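Local structure of MEM-A1 (Soil metagenome, 6E0S) at residues Ala271-Arg274 / Leu275-Leu279; Asn213-Ala216 / Asp217-Ser221; Lys201-Tyr205 / Ser206-Ala210. The protein probably hydrolyses beta-lactam antibiotics, as a zinc-binding metallo-beta-lactamase of subclass B3 recovered from a soil metagenome. All blocks are in the same frame, centred on the assembly; numbering follows the deposited sequence.

In the fold
Interactions 1 and 2 each lie along consecutive turns of one helix, 263-285 and 214-226 respectively, and both rest on i to i+4 backbone bonds. Interaction 3 is a beta turn in the loop between strand 185-192 and helix 214-226, where one backbone bond closes the turn and the S208 hydroxyl accepts another N-H. All three meet: L275 of interaction 1 packs on L215, I218 and K219 of interaction 2, L279 and K278 on S206 and Y205 of interaction 3, and A214 and I218 on F203 and Y205. None is wholly core. Each has two buried residues, A271 and L275, A214 and I218, and F203 and Y205, whereas the charged side chains lie mostly toward solvent.

Interaction 1. Residues Ala271-Arg274 / Leu275-Leu279; sequences AGVR and LQKKL
The carbonyl oxygen G272 O receives two hydrogen bonds in this turn of alpha-helix 263-285. The backbone N of Q276 donates to G272 O over 3.1 Å, the ordinary i to i+4 bond, and a water 3.0 Å from G272 O donates as well. That water accepts in turn from Q276 NE2 at 2.8 Å, so Q276 reaches one oxygen both directly and through solvent. Its torsions explain the bridge: CG stands beside the backbone N (chi1 -69°), and a second bend at chi2 (-52°) folds the amide back toward G272. The neighbouring bonds follow the same pattern, with L275 N donating to A271 O and K278 N to R274 O, each over 2.9 Å. The helix is two-sided. A271 and L275 are buried and turn their side chains to helix 214-226, where A271 touches I222 and L275 touches L215, I218 and K219, whereas V273, Q276 and K277 are exposed. On this outer surface V273 and K277 run side by side in the same direction. The lysine chain is extended beyond CG, and its CE lies 3.9 Å from V273 CG1.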
loop_
_atom_site.group_PDB
_atom_site.type_symbol
_atom_site.label_atom_id
_atom_site.label_comp_id
_atom_site.label_asym_id
_atom_site.label_seq_id
_atom_site.Cartn_x
_atom_site.Cartn_y
_atom_site.Cartn_z
ATOM N N ALA A 271 12.146 7.494 -5.794
ATOM C CA ALA A 271 10.970 8.268 -6.167
ATOM C C ALA A 271 11.340 9.714 -6.470
ATOM O O ALA A 271 10.784 10.325 -7.386
ATOM C CB ALA A 271 9.937 8.204 -5.045
ATOM N N GLY A 272 12.265 10.285 -5.700
ATOM C CA GLY A 272 12.700 11.648 -5.990
ATOM C C GLY A 272 13.339 11.767 -7.362
ATOM O O GLY A 272 13.129 12.750 -8.081
ATOM N N VAL A 273 14.112 10.752 -7.758
ATOM C CA VAL A 273 14.701 10.751 -9.089
ATOM C C VAL A 273 13.618 10.647 -10.155
ATOM O O VAL A 273 13.650 11.369 -11.165
ATOM C CB VAL A 273 15.731 9.615 -9.199
ATOM C CG1 VAL A 273 16.196 9.450 -10.644
ATOM C CG2 VAL A 273 16.900 9.920 -8.296
ATOM N N ARG A 274 12.618 9.784 -9.937
ATOM C CA ARG A 274 11.548 9.655 -10.924
ATOM C C ARG A 274 10.764 10.951 -11.055
ATOM O O ARG A 274 10.310 11.305 -12.153
ATOM C CB ARG A 274 10.602 8.510 -10.547
ATOM C CG ARG A 274 11.187 7.147 -10.825
ATOM C CD ARG A 274 10.181 6.045 -10.540
ATOM N NE ARG A 274 10.603 4.794 -11.143
ATOM C CZ ARG A 274 9.973 4.230 -12.167
ATOM N NH1 ARG A 274 8.886 4.813 -12.669
ATOM N NH2 ARG A 274 10.425 3.090 -12.680
ATOM N N LEU A 275 10.609 11.674 -9.953
ATOM C CA LEU A 275 9.903 12.941 -9.995
ATOM C C LEU A 275 10.671 13.960 -10.822
ATOM O O LEU A 275 10.078 14.679 -11.640
ATOM C CB LEU A 275 9.675 13.448 -8.571
ATOM C CG LEU A 275 9.160 14.869 -8.494
ATOM C CD1 LEU A 275 7.775 14.926 -9.114
ATOM C CD2 LEU A 275 9.167 15.376 -7.059
ATOM N N GLN A 276 11.996 14.026 -10.639
ATOM C CA GLN A 276 12.791 14.953 -11.434
ATOM C C GLN A 276 12.711 14.603 -12.918
ATOM O O GLN A 276 12.574 15.493 -13.764
ATOM C CB GLN A 276 14.248 14.957 -10.951
ATOM C CG GLN A 276 14.422 15.587 -9.550
ATOM C CD GLN A 276 13.771 16.968 -9.465
ATOM O OE1 GLN A 276 14.191 17.913 -10.153
ATOM N NE2 GLN A 276 12.747 17.089 -8.636
ATOM N N LYS A 277 12.752 13.306 -13.252
ATOM C CA LYS A 277 12.588 12.906 -14.645
ATOM C C LYS A 277 11.216 13.301 -15.184
ATOM O O LYS A 277 11.101 13.760 -16.330
ATOM C CB LYS A 277 12.809 11.403 -14.790
ATOM C CG LYS A 277 14.227 10.949 -14.523
ATOM C CD LYS A 277 14.356 9.431 -14.626
ATOM C CE LYS A 277 15.795 8.982 -14.530
ATOM N NZ LYS A 277 15.845 7.502 -14.628
ATOM N N LYS A 278 10.168 13.159 -14.366
ATOM C CA LYS A 278 8.823 13.541 -14.803
ATOM C C LYS A 278 8.730 15.050 -15.042
ATOM O O LYS A 278 8.188 15.499 -16.063
ATOM C CB LYS A 278 7.791 13.066 -13.771
ATOM C CG LYS A 278 6.317 13.393 -14.082
ATOM C CD LYS A 278 5.932 12.749 -15.423
ATOM C CE LYS A 278 4.500 13.019 -15.805
ATOM N NZ LYS A 278 4.261 12.590 -17.217
ATOM N N LEU A 279 9.280 15.850 -14.137
ATOM C CA LEU A 279 9.243 17.288 -14.344
ATOM C C LEU A 279 10.008 17.683 -15.603
ATOM O O LEU A 279 9.580 18.585 -16.336
ATOM C CB LEU A 279 9.798 17.999 -13.126
ATOM C CG LEU A 279 9.003 17.857 -11.833
ATOM C CD1 LEU A 279 9.803 18.485 -10.669
ATOM C CD2 LEU A 279 7.633 18.499 -11.960
HETATM O O HOH W 1 12.791 15.244 -6.497
#

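Interaction 2. Residues Asn213-Ala216 / Asp217-Ser221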
loop_
_atom_site.group_PDB
_atom_site.type_symbol
_atom_site.label_atom_id
_atom_site.label_comp_id
_atom_site.label_asym_id
_atom_site.label_seq_id
_atom_site.Cartn_x
_atom_site.Cartn_y
_atom_site.Cartn_z
ATOM N N ASN A 213 -2.300 20.784 -5.466
ATOM C CA ASN A 213 -1.190 20.540 -4.556
ATOM C C ASN A 213 -0.396 19.297 -4.903
ATOM O O ASN A 213 0.386 18.825 -4.076
ATOM C CB ASN A 213 -1.698 20.466 -3.125
ATOM C CG ASN A 213 -2.152 21.840 -2.622
ATOM O OD1 ASN A 213 -1.696 22.889 -3.117
ATOM N ND2 ASN A 213 -3.086 21.840 -1.688
ATOM N N ALA A 214 -0.537 18.783 -6.123
ATOM C CA ALA A 214 0.061 17.493 -6.441
ATOM C C ALA A 214 1.575 17.502 -6.232
ATOM O O ALA A 214 2.127 16.593 -5.606
ATOM C CB ALA A 214 -0.289 17.103 -7.882
ATOM N N LEU A 215 2.265 18.509 -6.769
ATOM C CA LEU A 215 3.719 18.549 -6.634
ATOM C C LEU A 215 4.146 18.708 -5.176
ATOM O O LEU A 215 5.038 17.994 -4.697
ATOM C CB LEU A 215 4.288 19.679 -7.500
ATOM C CG LEU A 215 5.808 19.816 -7.461
ATOM C CD1 LEU A 215 6.456 18.507 -7.891
ATOM C CD2 LEU A 215 6.275 20.977 -8.355
ATOM N N ALA A 216 3.544 19.661 -4.457
ATOM C CA ALA A 216 3.877 19.845 -3.046
ATOM C C ALA A 216 3.628 18.567 -2.255
ATOM O O ALA A 216 4.450 18.167 -1.413
ATOM C CB ALA A 216 3.051 20.991 -2.470
ATOM N N ASP A 217 2.494 17.920 -2.517
ATOM C CA ASP A 217 2.158 16.650 -1.877
ATOM C C ASP A 217 3.224 15.587 -2.119
ATOM O O ASP A 217 3.675 14.922 -1.181
ATOM C CB ASP A 217 0.831 16.120 -2.421
ATOM C CG ASP A 217 -0.379 16.699 -1.733
ATOM O OD1 ASP A 217 -0.239 17.511 -0.789
ATOM O OD2 ASP A 217 -1.493 16.319 -2.163
ATOM N N ILE A 218 3.571 15.341 -3.382
ATOM C CA ILE A 218 4.471 14.218 -3.650
ATOM C C ILE A 218 5.852 14.468 -3.051
ATOM O O ILE A 218 6.473 13.547 -2.518
ATOM C CB ILE A 218 4.531 13.898 -5.156
ATOM C CG1 ILE A 218 5.022 12.468 -5.361
ATOM C CG2 ILE A 218 5.462 14.816 -5.903
ATOM C CD1 ILE A 218 4.486 11.877 -6.679
ATOM N N LYS A 219 6.355 15.707 -3.121
ATOM C CA LYS A 219 7.639 16.015 -2.498
ATOM C C LYS A 219 7.562 15.833 -0.993
ATOM O O LYS A 219 8.484 15.290 -0.365
ATOM C CB LYS A 219 8.061 17.449 -2.826
ATOM C CG LYS A 219 8.413 17.697 -4.289
ATOM C CD LYS A 219 8.705 19.184 -4.537
ATOM C CE LYS A 219 10.095 19.528 -4.031
ATOM N NZ LYS A 219 11.125 18.804 -4.865
ATOM N N LYS A 220 6.454 16.258 -0.388
ATOM C CA LYS A 220 6.354 16.074 1.053
ATOM C C LYS A 220 6.257 14.594 1.424
ATOM O O LYS A 220 6.846 14.162 2.425
ATOM C CB LYS A 220 5.158 16.845 1.599
ATOM C CG LYS A 220 5.132 16.864 3.120
ATOM C CD LYS A 220 3.815 17.390 3.651
ATOM C CE LYS A 220 3.800 17.386 5.183
ATOM N NZ LYS A 220 2.409 17.070 5.671
ATOM N N SER A 221 5.526 13.805 0.628
ATOM C CA SER A 221 5.386 12.374 0.893
ATOM C C SER A 221 6.719 11.651 0.719
ATOM O O SER A 221 7.035 10.743 1.491
ATOM C CB SER A 221 4.323 11.747 -0.020
ATOM O OG SER A 221 3.088 12.409 0.140
#
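N213 and D217 meet at the first turn of helix 214-226, where N213 holds the N-cap position although its side chain makes no capping bond. Its carbonyl accepts the first i to i+4 bond: D217 N donates to N213 O over 2.8 Å, with the donor nearly along the C=O axis (C=O...N angle 170°). The aspartate folds over the same oxygen, its CG lying beside its own backbone N (chi1 -84°), which brings D217 CG to 3.3 Å from N213 O. Its carboxylate is directed to a residue just ahead of the helix, OD2 being hydrogen-bonded to Y211 OH; this bond probably restrains the carboxylate and joins the helix start to the preceding loop.

A214, which is buried, accepts from I218 N at 2.9 Å through A214 O. L215 comes next, its O receiving K219 N at 3.1 Å in an almost straight bond (172° at the hydrogen). The two side chains lie alongside, pointing the same way, and the methyl L215 CD1 touches the aliphatic K219 CD at 4.1 Å. The same methyl comes within 4.3 Å of I218 CG2, a looser apolar contact. Exposed A216 completes the set, its O accepting K220 N at 3.0 Å.

The helix is the middle element of a beta-alpha-beta unit, between strand 185-192 and strand 232-235, which are parallel neighbours in one sheet of the metallo-beta-lactamase fold. Different partners surround it: S221 OG is hydrogen-bonded to P167 O in the loop that carries the zinc ligand H169, A214 touches F203 of the preceding loop, and helix 263-285 lies alongside.

Interaction 3. Residues Lys201-Tyr205 / Ser206-Ala210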
loop_
_atom_site.group_PDB
_atom_site.type_symbol
_atom_site.label_atom_id
_atom_site.label_comp_id
_atom_site.label_asym_id
_atom_site.label_seq_id
_atom_site.Cartn_x
_atom_site.Cartn_y
_atom_site.Cartn_z
ATOM N N LYS A 201 -2.238 12.040 -19.653
ATOM C CA LYS A 201 -2.530 13.287 -20.346
ATOM C C LYS A 201 -3.981 13.693 -20.087
ATOM O O LYS A 201 -4.888 12.853 -20.186
ATOM C CB LYS A 201 -2.283 13.128 -21.852
ATOM C CG LYS A 201 -0.838 12.752 -22.208
ATOM C CD LYS A 201 -0.647 12.587 -23.730
ATOM C CE LYS A 201 -0.279 11.145 -24.129
ATOM N NZ LYS A 201 -1.464 10.246 -24.276
ATOM N N PRO A 202 -4.251 14.973 -19.778
ATOM C CA PRO A 202 -3.309 16.083 -19.850
ATOM C C PRO A 202 -2.730 16.520 -18.511
ATOM O O PRO A 202 -2.314 17.674 -18.406
ATOM C CB PRO A 202 -4.177 17.201 -20.413
ATOM C CG PRO A 202 -5.512 16.960 -19.731
ATOM C CD PRO A 202 -5.620 15.457 -19.506
ATOM N N PHE A 203 -2.703 15.639 -17.516
ATOM C CA PHE A 203 -2.288 16.045 -16.177
ATOM C C PHE A 203 -0.794 16.369 -16.151
ATOM O O PHE A 203 0.019 15.665 -16.760
ATOM C CB PHE A 203 -2.598 14.943 -15.173
ATOM C CG PHE A 203 -2.373 15.352 -13.745
ATOM C CD1 PHE A 203 -3.394 15.912 -13.002
ATOM C CD2 PHE A 203 -1.136 15.172 -13.146
ATOM C CE1 PHE A 203 -3.179 16.291 -11.692
ATOM C CE2 PHE A 203 -0.915 15.564 -11.838
ATOM C CZ PHE A 203 -1.939 16.121 -11.120
ATOM N N ARG A 204 -0.426 17.431 -15.432
ATOM C CA ARG A 204 0.979 17.810 -15.282
ATOM C C ARG A 204 1.254 18.108 -13.823
ATOM O O ARG A 204 0.553 18.927 -13.218
ATOM C CB ARG A 204 1.315 19.036 -16.130
ATOM C CG ARG A 204 1.174 18.823 -17.615
ATOM C CD ARG A 204 1.205 20.161 -18.336
ATOM N NE ARG A 204 2.283 21.027 -17.860
ATOM C CZ ARG A 204 3.511 21.060 -18.374
ATOM N NH1 ARG A 204 3.833 20.273 -19.394
ATOM N NH2 ARG A 204 4.418 21.881 -17.865
ATOM N N TYR A 205 2.272 17.450 -13.261
ATOM C CA TYR A 205 2.678 17.767 -11.896
ATOM C C TYR A 205 3.200 19.196 -11.788
ATOM O O TYR A 205 3.081 19.816 -10.727
ATOM C CB TYR A 205 3.732 16.769 -11.404
ATOM C CG TYR A 205 3.128 15.462 -10.922
ATOM C CD1 TYR A 205 2.837 15.267 -9.570
ATOM C CD2 TYR A 205 2.830 14.438 -11.812
ATOM C CE1 TYR A 205 2.278 14.090 -9.114
ATOM C CE2 TYR A 205 2.263 13.250 -11.367
ATOM C CZ TYR A 205 1.992 13.080 -10.020
ATOM O OH TYR A 205 1.413 11.896 -9.569
ATOM N N SER A 206 3.768 19.737 -12.878
ATOM C CA SER A 206 4.226 21.127 -12.903
ATOM C C SER A 206 3.114 22.118 -12.595
ATOM O O SER A 206 3.404 23.293 -12.362
ATOM C CB SER A 206 4.802 21.479 -14.275
ATOM O OG SER A 206 5.650 20.464 -14.753
ATOM N N GLY A 207 1.854 21.688 -12.618
ATOM C CA GLY A 207 0.746 22.588 -12.364
ATOM C C GLY A 207 -0.526 22.099 -13.016
ATOM O O GLY A 207 -0.632 22.104 -14.245
ATOM N N SER A 208 -1.492 21.649 -12.213
ATOM C CA SER A 208 -2.796 21.251 -12.738
ATOM C C SER A 208 -3.899 21.698 -11.788
ATOM O O SER A 208 -3.878 21.344 -10.601
ATOM C CB SER A 208 -2.897 19.744 -12.996
ATOM O OG SER A 208 -2.571 19.471 -14.355
ATOM N N PRO A 209 -4.866 22.469 -12.278
ATOM C CA PRO A 209 -5.924 22.968 -11.388
ATOM C C PRO A 209 -6.854 21.887 -10.877
ATOM O O PRO A 209 -7.554 22.129 -9.882
ATOM C CB PRO A 209 -6.666 23.986 -12.268
ATOM C CG PRO A 209 -6.346 23.577 -13.679
ATOM C CD PRO A 209 -4.961 23.018 -13.642
ATOM N N ALA A 210 -6.873 20.703 -11.511
ATOM C CA ALA A 210 -7.671 19.581 -11.006
ATOM C C ALA A 210 -7.137 19.049 -9.681
ATOM O O ALA A 210 -7.901 18.493 -8.880
ATOM C CB ALA A 210 -7.704 18.453 -12.036
#
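One face of the F203 ring takes up S208: its CB sits 4.1 Å from the ring centroid and 28° off the normal, a CH-pi contact. The ring reaches the serine with its CG anti to the backbone N and beside the carbonyl carbon (chi1 -172°). At the edge of the F203 ring, in its plane, lies Y205 CD2. Seen from the tyrosine, F203 CE2 stands 3.9 Å above the Y205 ring plane and over its centre, so the phenylalanine presents an edge to the tyrosine face. The R204 guanidinium meets S206 obliquely, NH2 lying 3.6 Å from S206 CB, while NH1 is hydrogen-bonded to E282 O.

These side chains belong to and flank a type I beta turn from R204 to G207, in the loop leading to helix 214-226. G207 N donates to R204 O at 3.1 Å, from well above the carbonyl plane. Beyond the turn the chain comes back alongside F203 and R204, and R204 N donates to S208 OG over 3.2 Å in a nearly straight bond, 168° at the hydrogen. A hydroxyl thus receives an N-H of the loop while its CB occupies the phenyl face.

Y205 OH bonds G168 O, next to the zinc ligand H169. The chemistry is consistent with a turn closed by its own backbone bond and supported by aromatic packing and by E282 of helix 263-285, whose carboxylate is hydrogen-bonded to S206 OG and Y205 N: with R204 NH1 on its backbone O, this one residue binds three groups of the turn.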